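Local coordinates for CalS11 (Micromonospora echinospora, PDB 3TOS), which probably transfers a methyl group from S-adenosylmethionine to a hydroxyl oxygen during biosynthesis of the enediyne antibiotic calicheamicin, at residues G210-F215 / Y252-D257; G111-N116 / D166-V171. All coordinates share one frame; numbering follows the deposited sequence.

Contact 1 (G210-F215 / Y252-D257)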
ATOM      1  N   GLY B 210      -1.464 -21.522   7.530  1.00  7.22           N
ATOM      2  CA  GLY B 210      -0.197 -20.808   7.469  1.00  8.37           C
ATOM      3  C   GLY B 210       1.006 -21.765   7.484  1.00  8.75           C
ATOM      4  O   GLY B 210       2.108 -21.367   7.100  1.00  9.99           O
ATOM      5  N   SER B 211       0.812 -22.999   7.978  1.00  7.96           N
ATOM      6  CA  SER B 211       1.871 -24.006   7.792  1.00  7.21           C
ATOM      7  C   SER B 211       2.224 -24.157   6.322  1.00  8.17           C
ATOM      8  O   SER B 211       1.368 -24.067   5.455  1.00  9.64           O
ATOM      9  CB  SER B 211       1.467 -25.377   8.351  1.00  7.52           C
ATOM     10  OG  SER B 211       1.325 -25.307   9.777  1.00  8.92           O
ATOM     11  N   ILE B 212       3.489 -24.392   6.037  1.00  7.81           N
ATOM     12  CA  ILE B 212       3.847 -24.584   4.639  1.00  8.76           C
ATOM     13  C   ILE B 212       4.084 -26.059   4.357  1.00  8.14           C
ATOM     14  O   ILE B 212       4.787 -26.733   5.136  1.00 10.03           O
ATOM     15  CB  ILE B 212       5.181 -23.801   4.277  1.00 10.76           C
ATOM     16  CG1 ILE B 212       4.958 -22.312   4.519  1.00 14.75           C
ATOM     17  CG2 ILE B 212       5.689 -24.195   2.809  1.00 11.70           C
ATOM     18  CD1 ILE B 212       4.014 -21.683   3.547  1.00 15.71           C
ATOM     19  N   VAL B 213       3.544 -26.536   3.237  1.00  7.02           N
ATOM     20  CA  VAL B 213       3.786 -27.885   2.755  1.00  7.36           C
ATOM     21  C   VAL B 213       4.491 -27.764   1.412  1.00  7.81           C
ATOM     22  O   VAL B 213       3.956 -27.145   0.487  1.00  9.51           O
ATOM     23  CB  VAL B 213       2.478 -28.688   2.618  1.00  8.86           C
ATOM     24  CG1 VAL B 213       2.775 -30.101   2.056  1.00 10.77           C
ATOM     25  CG2 VAL B 213       1.814 -28.743   4.015  1.00  9.42           C
ATOM     26  N   ALA B 214       5.726 -28.267   1.344  1.00  8.54           N
ATOM     27  CA  ALA B 214       6.539 -28.139   0.126  1.00  9.02           C
ATOM     28  C   ALA B 214       6.922 -29.482  -0.485  1.00  8.86           C
ATOM     29  O   ALA B 214       7.043 -30.473   0.232  1.00 10.46           O
ATOM     30  CB  ALA B 214       7.803 -27.330   0.434  1.00  9.59           C
ATOM     31  N   PHE B 215       7.058 -29.496  -1.807  1.00  8.54           N
ATOM     32  CA  PHE B 215       7.348 -30.722  -2.562  1.00  9.48           C
ATOM     33  C   PHE B 215       8.526 -30.471  -3.455  1.00  8.52           C
ATOM     34  O   PHE B 215       8.603 -29.444  -4.145  1.00 10.74           O
ATOM     35  CB  PHE B 215       6.159 -31.103  -3.456  1.00  9.67           C
ATOM     36  CG  PHE B 215       4.921 -31.467  -2.676  1.00 11.53           C
ATOM     37  CD1 PHE B 215       3.929 -30.510  -2.467  1.00 12.34           C
ATOM     38  CD2 PHE B 215       4.770 -32.752  -2.132  1.00 11.70           C
ATOM     39  CE1 PHE B 215       2.796 -30.829  -1.763  1.00 12.79           C
ATOM     40  CE2 PHE B 215       3.619 -33.098  -1.425  1.00 13.49           C
ATOM     41  CZ  PHE B 215       2.646 -32.129  -1.201  1.00 14.01           C
ATOM     42  N   TYR B 252       5.152 -25.229  -3.368  1.00  9.73           N
ATOM     43  CA  TYR B 252       4.741 -25.186  -1.968  1.00  9.01           C
ATOM     44  C   TYR B 252       3.397 -24.511  -1.843  1.00  9.19           C
ATOM     45  O   TYR B 252       2.998 -23.702  -2.664  1.00 10.58           O
ATOM     46  CB  TYR B 252       5.793 -24.422  -1.107  1.00  8.95           C
ATOM     47  CG  TYR B 252       5.860 -22.946  -1.365  1.00  9.21           C
ATOM     48  CD1 TYR B 252       6.524 -22.427  -2.490  1.00 10.09           C
ATOM     49  CD2 TYR B 252       5.300 -22.053  -0.452  1.00 11.64           C
ATOM     50  CE1 TYR B 252       6.576 -21.065  -2.718  1.00 10.72           C
ATOM     51  CE2 TYR B 252       5.344 -20.690  -0.675  1.00 14.00           C
ATOM     52  CZ  TYR B 252       5.979 -20.203  -1.817  1.00 14.53           C
ATOM     53  OH  TYR B 252       6.016 -18.840  -1.994  1.00 17.84           O
ATOM     54  N   LEU B 253       2.686 -24.907  -0.801  1.00  8.68           N
ATOM     55  CA  LEU B 253       1.387 -24.302  -0.496  1.00  8.81           C
ATOM     56  C   LEU B 253       1.354 -23.825   0.969  1.00  8.67           C
ATOM     57  O   LEU B 253       2.058 -24.350   1.827  1.00  8.67           O
ATOM     58  CB  LEU B 253       0.279 -25.320  -0.778  1.00  9.84           C
ATOM     59  CG  LEU B 253       0.273 -26.591   0.074  1.00  9.96           C
ATOM     60  CD1 LEU B 253      -0.552 -26.340   1.369  1.00  8.99           C
ATOM     61  CD2 LEU B 253      -0.395 -27.686  -0.761  1.00 11.87           C
ATOM     62  N   ARG B 254       0.478 -22.870   1.245  0.60  8.29           N
ATOM     63  CA  ARG B 254       0.271 -22.332   2.589  0.60  9.44           C
ATOM     64  C   ARG B 254      -1.035 -22.964   3.014  0.60  8.60           C
ATOM     65  O   ARG B 254      -2.100 -22.678   2.423  0.60  8.76           O
ATOM     66  CB  ARG B 254       0.156 -20.802   2.569  0.60 11.86           C
ATOM     67  CG  ARG B 254       0.100 -20.133   3.942  0.60 15.82           C
ATOM     68  CD  ARG B 254       0.595 -18.702   3.782  0.60 20.00           C
ATOM     69  NE  ARG B 254       0.443 -17.847   4.950  0.60 24.57           N
ATOM     70  CZ  ARG B 254      -0.625 -17.097   5.195  0.60 27.12           C
ATOM     71  NH1 ARG B 254      -1.680 -17.127   4.379  0.60 27.72           N
ATOM     72  NH2 ARG B 254      -0.639 -16.313   6.251  0.60 28.34           N
ATOM     73  N   TRP B 255      -0.963 -23.843   4.003  1.00  7.85           N
ATOM     74  CA  TRP B 255      -2.155 -24.577   4.439  1.00  9.81           C
ATOM     75  C   TRP B 255      -3.321 -23.621   4.769  1.00 10.39           C
ATOM     76  O   TRP B 255      -3.145 -22.615   5.518  1.00 10.04           O
ATOM     77  CB  TRP B 255      -1.803 -25.406   5.690  1.00 10.21           C
ATOM     78  CG  TRP B 255      -2.851 -26.413   6.037  1.00  8.95           C
ATOM     79  CD1 TRP B 255      -3.737 -26.370   7.123  1.00 10.17           C
ATOM     80  CD2 TRP B 255      -3.173 -27.606   5.300  1.00 10.98           C
ATOM     81  NE1 TRP B 255      -4.550 -27.456   7.060  1.00 10.78           N
ATOM     82  CE2 TRP B 255      -4.233 -28.231   5.981  1.00 11.19           C
ATOM     83  CE3 TRP B 255      -2.674 -28.198   4.117  1.00 11.96           C
ATOM     84  CZ2 TRP B 255      -4.819 -29.432   5.529  1.00 13.70           C
ATOM     85  CZ3 TRP B 255      -3.213 -29.382   3.708  1.00 14.91           C
ATOM     86  CH2 TRP B 255      -4.282 -29.995   4.409  1.00 15.31           C
ATOM     87  N   GLY B 256      -4.484 -23.917   4.177  1.00 11.09           N
ATOM     88  CA  GLY B 256      -5.711 -23.202   4.436  1.00 13.75           C
ATOM     89  C   GLY B 256      -5.954 -22.064   3.464  1.00 13.78           C
ATOM     90  O   GLY B 256      -7.033 -21.432   3.533  1.00 16.62           O
ATOM     91  N   ASP B 257      -4.995 -21.753   2.592  1.00 13.69           N
ATOM     92  CA  ASP B 257      -5.178 -20.664   1.652  1.00 14.40           C
ATOM     93  C   ASP B 257      -6.028 -21.092   0.442  1.00 18.34           C
ATOM     94  O   ASP B 257      -6.371 -22.274   0.223  1.00 17.29           O
ATOM     95  CB  ASP B 257      -3.822 -20.147   1.129  1.00 14.68           C
ATOM     96  CG  ASP B 257      -3.226 -19.029   1.971  1.00 18.29           C
ATOM     97  OD1 ASP B 257      -3.758 -18.740   3.049  1.00 20.30           O
ATOM     98  OD2 ASP B 257      -2.201 -18.449   1.552  1.00 18.91           O
ATOM     99  OXT ASP B 257      -6.444 -20.196  -0.333  1.00 20.99           O
TER
HETATM  100  O   HOH W   1       3.071 -19.009   6.329  1.00 14.49           O

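Contact 2 (G111-N116 / D166-V171). With SAH (S-adenosyl-L-homocysteine), chain O.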
ATOM      1  N   GLY B 111      18.214 -45.915   1.298  1.00 10.97           N
ATOM      2  CA  GLY B 111      17.644 -45.777  -0.036  1.00 10.61           C
ATOM      3  C   GLY B 111      16.188 -46.152  -0.126  1.00 10.65           C
ATOM      4  O   GLY B 111      15.573 -46.568   0.860  1.00 11.73           O
ATOM      5  N   PHE B 112      15.618 -46.051  -1.315  1.00 10.60           N
ATOM      6  CA  PHE B 112      14.205 -46.416  -1.444  1.00 11.20           C
ATOM      7  C   PHE B 112      13.929 -47.827  -0.916  1.00 12.45           C
ATOM      8  O   PHE B 112      14.630 -48.770  -1.287  1.00 11.79           O
ATOM      9  CB  PHE B 112      13.790 -46.430  -2.942  1.00 10.64           C
ATOM     10  CG  PHE B 112      13.818 -45.105  -3.630  1.00  9.32           C
ATOM     11  CD1 PHE B 112      13.497 -43.919  -2.994  1.00  8.94           C
ATOM     12  CD2 PHE B 112      14.086 -45.073  -5.003  1.00 11.02           C
ATOM     13  CE1 PHE B 112      13.524 -42.705  -3.672  1.00 10.41           C
ATOM     14  CE2 PHE B 112      14.088 -43.848  -5.704  1.00 10.67           C
ATOM     15  CZ  PHE B 112      13.801 -42.667  -5.035  1.00  9.80           C
ATOM     16  N   PRO B 113      12.907 -48.022  -0.058  0.62 13.48           N
ATOM     17  CA  PRO B 113      12.703 -49.389   0.476  0.62 14.94           C
ATOM     18  C   PRO B 113      11.871 -50.313  -0.425  0.62 16.97           C
ATOM     19  O   PRO B 113      11.953 -51.548  -0.302  0.62 17.96           O
ATOM     20  CB  PRO B 113      11.935 -49.140   1.781  0.62 14.24           C
ATOM     21  CG  PRO B 113      11.125 -47.893   1.454  0.62 14.01           C
ATOM     22  CD  PRO B 113      12.031 -47.024   0.603  0.62 13.65           C
ATOM     23  N   ASP B 114      11.052 -49.700  -1.288  0.62 17.00           N
ATOM     24  CA  ASP B 114      10.286 -50.401  -2.322  0.62 17.73           C
ATOM     25  C   ASP B 114       9.881 -49.329  -3.294  0.62 16.80           C
ATOM     26  O   ASP B 114       9.995 -48.123  -2.958  0.62 17.34           O
ATOM     27  CB  ASP B 114       9.035 -51.059  -1.732  0.62 19.00           C
ATOM     28  CG  ASP B 114       8.295 -50.160  -0.778  0.62 20.90           C
ATOM     29  OD1 ASP B 114       7.901 -49.018  -1.104  0.62 21.34           O
ATOM     30  OD2 ASP B 114       8.151 -50.580   0.354  0.62 21.86           O
ATOM     31  N   VAL B 115       9.450 -49.710  -4.494  1.00 15.40           N
ATOM     32  CA  VAL B 115       8.737 -48.706  -5.273  1.00 14.91           C
ATOM     33  C   VAL B 115       7.420 -49.227  -5.839  1.00 14.42           C
ATOM     34  O   VAL B 115       7.191 -50.433  -5.911  1.00 15.61           O
ATOM     35  CB  VAL B 115       9.630 -48.127  -6.430  1.00 16.36           C
ATOM     36  CG1 VAL B 115      10.992 -47.661  -5.901  1.00 16.31           C
ATOM     37  CG2 VAL B 115       9.846 -49.153  -7.547  1.00 19.25           C
ATOM     38  N   ASN B 116       6.544 -48.310  -6.275  1.00 13.74           N
ATOM     39  CA  ASN B 116       5.289 -48.696  -6.889  1.00 12.17           C
ATOM     40  C   ASN B 116       5.495 -48.599  -8.399  1.00 13.05           C
ATOM     41  O   ASN B 116       6.339 -47.816  -8.866  1.00 12.30           O
ATOM     42  CB  ASN B 116       4.208 -47.697  -6.372  1.00 12.33           C
ATOM     43  CG  ASN B 116       2.818 -48.018  -6.800  1.00 14.20           C
ATOM     44  OD1 ASN B 116       2.455 -47.791  -7.957  1.00 15.58           O
ATOM     45  ND2 ASN B 116       1.987 -48.468  -5.859  1.00 15.43           N
ATOM     46  N   ASP B 166      11.233 -46.701   7.611  1.00 10.81           N
ATOM     47  CA  ASP B 166      10.241 -46.379   6.579  1.00 10.28           C
ATOM     48  C   ASP B 166       9.219 -45.421   7.135  1.00  9.93           C
ATOM     49  O   ASP B 166       8.603 -45.714   8.167  1.00 10.28           O
ATOM     50  CB  ASP B 166       9.597 -47.697   6.190  1.00 11.02           C
ATOM     51  CG  ASP B 166       8.678 -47.577   5.038  1.00 14.31           C
ATOM     52  OD1 ASP B 166       8.090 -46.514   4.781  1.00 12.08           O
ATOM     53  OD2 ASP B 166       8.579 -48.563   4.302  1.00 20.46           O
ATOM     54  N   VAL B 167       9.052 -44.262   6.486  1.00  9.10           N
ATOM     55  CA  VAL B 167       8.105 -43.201   6.951  1.00 10.36           C
ATOM     56  C   VAL B 167       6.701 -43.696   7.140  1.00 11.28           C
ATOM     57  O   VAL B 167       5.941 -43.117   7.948  1.00 11.13           O
ATOM     58  CB  VAL B 167       8.091 -41.917   6.073  1.00  8.99           C
ATOM     59  CG1 VAL B 167       9.458 -41.156   6.168  1.00 10.88           C
ATOM     60  CG2 VAL B 167       7.709 -42.226   4.632  1.00  9.94           C
ATOM     61  N   ARG B 168       6.302 -44.733   6.426  1.00 10.92           N
ATOM     62  CA  ARG B 168       4.949 -45.292   6.619  1.00 11.76           C
ATOM     63  C   ARG B 168       4.719 -45.722   8.063  1.00 11.51           C
ATOM     64  O   ARG B 168       3.587 -45.656   8.587  1.00 12.20           O
ATOM     65  CB  ARG B 168       4.683 -46.455   5.659  1.00 12.56           C
ATOM     66  CG  ARG B 168       4.614 -45.960   4.224  1.00 16.65           C
ATOM     67  CD  ARG B 168       4.523 -47.076   3.207  1.00 21.81           C
ATOM     68  NE  ARG B 168       5.847 -47.602   2.968  1.00 24.26           N
ATOM     69  CZ  ARG B 168       6.211 -48.252   1.872  1.00 21.86           C
ATOM     70  NH1 ARG B 168       5.358 -48.448   0.864  1.00 22.44           N
ATOM     71  NH2 ARG B 168       7.437 -48.685   1.784  1.00 21.59           N
ATOM     72  N   GLU B 169       5.808 -46.134   8.714  1.00 11.11           N
ATOM     73  CA  GLU B 169       5.748 -46.525  10.153  1.00 11.09           C
ATOM     74  C   GLU B 169       6.246 -45.423  11.082  1.00 10.34           C
ATOM     75  O   GLU B 169       5.672 -45.165  12.175  1.00 12.55           O
ATOM     76  CB  GLU B 169       6.545 -47.819  10.369  1.00 14.09           C
ATOM     77  CG  GLU B 169       5.828 -49.079   9.889  1.00 19.81           C
ATOM     78  CD  GLU B 169       5.594 -49.221   8.343  0.33 21.79           C
ATOM     79  OE1 GLU B 169       6.559 -49.305   7.530  0.53 23.08           O
ATOM     80  OE2 GLU B 169       4.406 -49.324   7.948  0.50 22.49           O
ATOM     81  N   THR B 170       7.368 -44.796  10.692  1.00 10.22           N
ATOM     82  CA  THR B 170       8.075 -43.940  11.647  1.00 10.57           C
ATOM     83  C   THR B 170       7.395 -42.582  11.797  1.00  9.78           C
ATOM     84  O   THR B 170       7.540 -41.964  12.832  1.00 10.86           O
ATOM     85  CB  THR B 170       9.522 -43.703  11.226  1.00 10.05           C
ATOM     86  OG1 THR B 170       9.528 -43.036   9.966  1.00 11.39           O
ATOM     87  CG2 THR B 170      10.298 -45.014  11.101  1.00 10.01           C
ATOM     88  N   VAL B 171       6.675 -42.080  10.766  1.00  9.79           N
ATOM     89  CA  VAL B 171       6.019 -40.766  10.903  1.00 10.03           C
ATOM     90  C   VAL B 171       4.801 -40.846  11.822  1.00  9.02           C
ATOM     91  O   VAL B 171       4.700 -40.098  12.768  1.00  9.94           O
ATOM     92  CB  VAL B 171       5.721 -40.065   9.521  1.00  9.56           C
ATOM     93  CG1 VAL B 171       4.824 -38.796   9.724  1.00 10.91           C
ATOM     94  CG2 VAL B 171       7.076 -39.660   8.882  1.00  9.40           C
TER
HETATM   95  N   SAH O 258      16.595 -34.092   0.675  1.00  9.79           N
HETATM   96  CA  SAH O 258      17.807 -34.762   0.103  1.00 10.23           C
HETATM   97  CB  SAH O 258      17.481 -35.717  -1.033  1.00  9.20           C
HETATM   98  CG  SAH O 258      16.639 -36.920  -0.560  1.00  9.29           C
HETATM   99  SD  SAH O 258      16.719 -38.220  -1.775  1.00 10.34           S
HETATM  100  C   SAH O 258      18.706 -33.645  -0.424  1.00 12.03           C
HETATM  101  O   SAH O 258      19.836 -33.921  -0.932  1.00 12.30           O
HETATM  102  OXT SAH O 258      18.409 -32.454  -0.262  1.00 11.85           O
HETATM  103  C5' SAH O 258      15.247 -39.194  -1.422  1.00  9.70           C
HETATM  104  C4' SAH O 258      15.254 -39.876  -0.012  1.00  9.00           C
HETATM  105  O4' SAH O 258      13.935 -40.367   0.264  1.00  9.67           O
HETATM  106  C3' SAH O 258      16.178 -41.102  -0.039  1.00  9.51           C
HETATM  107  O3' SAH O 258      17.269 -40.927   0.899  1.00 10.19           O
HETATM  108  C2' SAH O 258      15.236 -42.242   0.309  1.00 10.52           C
HETATM  109  O2' SAH O 258      15.813 -43.285   1.122  1.00 11.26           O
HETATM  110  C1' SAH O 258      14.098 -41.508   1.056  1.00  9.10           C
HETATM  111  N9  SAH O 258      12.830 -42.278   1.040  1.00  9.50           N
HETATM  112  C8  SAH O 258      12.065 -42.609  -0.034  1.00 11.22           C
HETATM  113  N7  SAH O 258      11.048 -43.375   0.438  1.00 10.20           N
HETATM  114  C5  SAH O 258      11.170 -43.542   1.771  1.00  9.83           C
HETATM  115  C6  SAH O 258      10.400 -44.241   2.806  1.00  9.24           C
HETATM  116  N6  SAH O 258       9.322 -44.985   2.465  1.00 12.05           N
HETATM  117  N1  SAH O 258      10.858 -44.133   4.078  1.00 10.83           N
HETATM  118  C2  SAH O 258      11.961 -43.391   4.398  1.00 10.60           C
HETATM  119  N3  SAH O 258      12.757 -42.779   3.493  1.00 10.02           N
HETATM  120  C4  SAH O 258      12.330 -42.798   2.181  1.00  9.51           C

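Contact 1 (G210-F215 / Y252-D257)
Tyr-252 lies across from Ala-214 in an antiparallel non-hydrogen-bonded pair, their CB atoms 3.9 Å apart. Its CG stands between the backbone N and the carbonyl carbon (chi1 70°), and CD2 of the ring comes against CG2 of Ile-212, the two side chains crossing at a slant. Leu-62 of helix 50-65 packs on this same face, and Gln-65 of that helix binds the Tyr-252 hydroxyl.

Leu-253 turns to the other face and forms a hydrogen-bonded pair with Val-213: N to Val-213 O is 2.9 Å, and Val-213 N to Leu-253 O is 3.0 Å. Leu-253 CG and CD1 both lie 4.0 Å from Val-213 CB, and Met-230 of helix 225-233 adjoins the leucine.

Arg-254 returns to the face of Ile-212, whose CD1 reaches its CA. In the conformer described, its extended chain runs past Gly-210, with CG 3.6 Å from Gly-210 CA; that CA lies over one guanidinium face. A water lying in the guanidinium plane accepts from NE and reaches Gly-210 O, while NH1 forms a salt bridge with Asp-257 OD1 (2.9 Å).

Two more backbone hydrogen bonds extend the pairing past the strand end: Trp-255 N donates to Ser-211 O (2.8 Å), and Trp-255 O accepts from Gly-210 N (2.8 Å). Trp-255 NE1 binds Asp-237 of a second subunit. Arg-254 to Asp-257 form a type II turn, Gly-256 at positive phi.

This antiparallel pairing beside an otherwise parallel sheet, with strand 251-254 inserted between 211-215 and 242-243, is the hallmark 3-2-1-4-5-7-6 topology of Rossmann-like class I methyltransferases.

Contact 2 (G111-N116 / D166-V171)
Asp-114, in the conformer described, and Arg-168 reach toward each other tip to tip, closing a salt-bridge network with Asp-166 at the adenine end of the S-adenosyl-L-homocysteine pocket of this Rossmann-like fold. Their flat groups are not coplanar: carboxylate and guanidinium are turned 62° apart. Arg-168 NH2 faces both oxygens of Asp-114, with a weak bond of 2.9 Å to OD1; the approach to OD2 is so short that it is doubtful.

Against Asp-166 the same guanidinium works side-on. The arginine chain bends at chi3 (-81°), swinging NE back toward the helix start, where NE meets Asp-166 OD1 at 3.1 Å and NH2 meets OD2 at 2.8 Å. NH2 thus sits between two carboxylates whose OD2 atoms are 4.5 Å apart, and its positive charge would be expected to ease their repulsion. NH1 has a further salt-bridge partner in Glu-194.

Asp-166 is also the N-cap of helix 167-177. Its OD1 accepts from Arg-168 N as well as from NE, and takes a third hydrogen from N6 of the adenine at 3.0 Å. Three donors converge on OD1 and NH2 holds OD2, so bonds at both oxygens restrain the rotation of the carboxylate, and Arg-168 acts as a second-shell residue that positions this first-shell group.

The purine itself is sandwiched. In the conformer described, Pro-113 lies over one face, its CD 3.8 Å from C5 and its CG near N6, while the methyl groups of Val-167 cover the opposite face. Phe-112 points its ring edge at C8 of the ligand. At the first turn of the helix, the backbone N of Val-167 donates to adenine N1 at 3.0 Å in a nearly straight bond (168°).

Contact 1 and contact 2 do not touch: their centres are 23 Å apart and their nearest atoms about 12 Å. Contact 2 is built after strands 103-107 and 160-164, toward one border of the sheet, whereas contact 1 lies toward the other, on strands 211-215 and 251-254. Contact 2 supplies pocket residues that touch the adenine, while contact 1 stands back: the side chain of Ala-214 is about 11 Å from the bound S-adenosyl-L-homocysteine. It is about 7 Å from that of Asp-216, a glutamate-binding residue that also takes part in the sodium site. Asp-189, after strand 183-188, hydrogen-bonds the S-adenosyl-L-homocysteine and also belongs to the glutamate site.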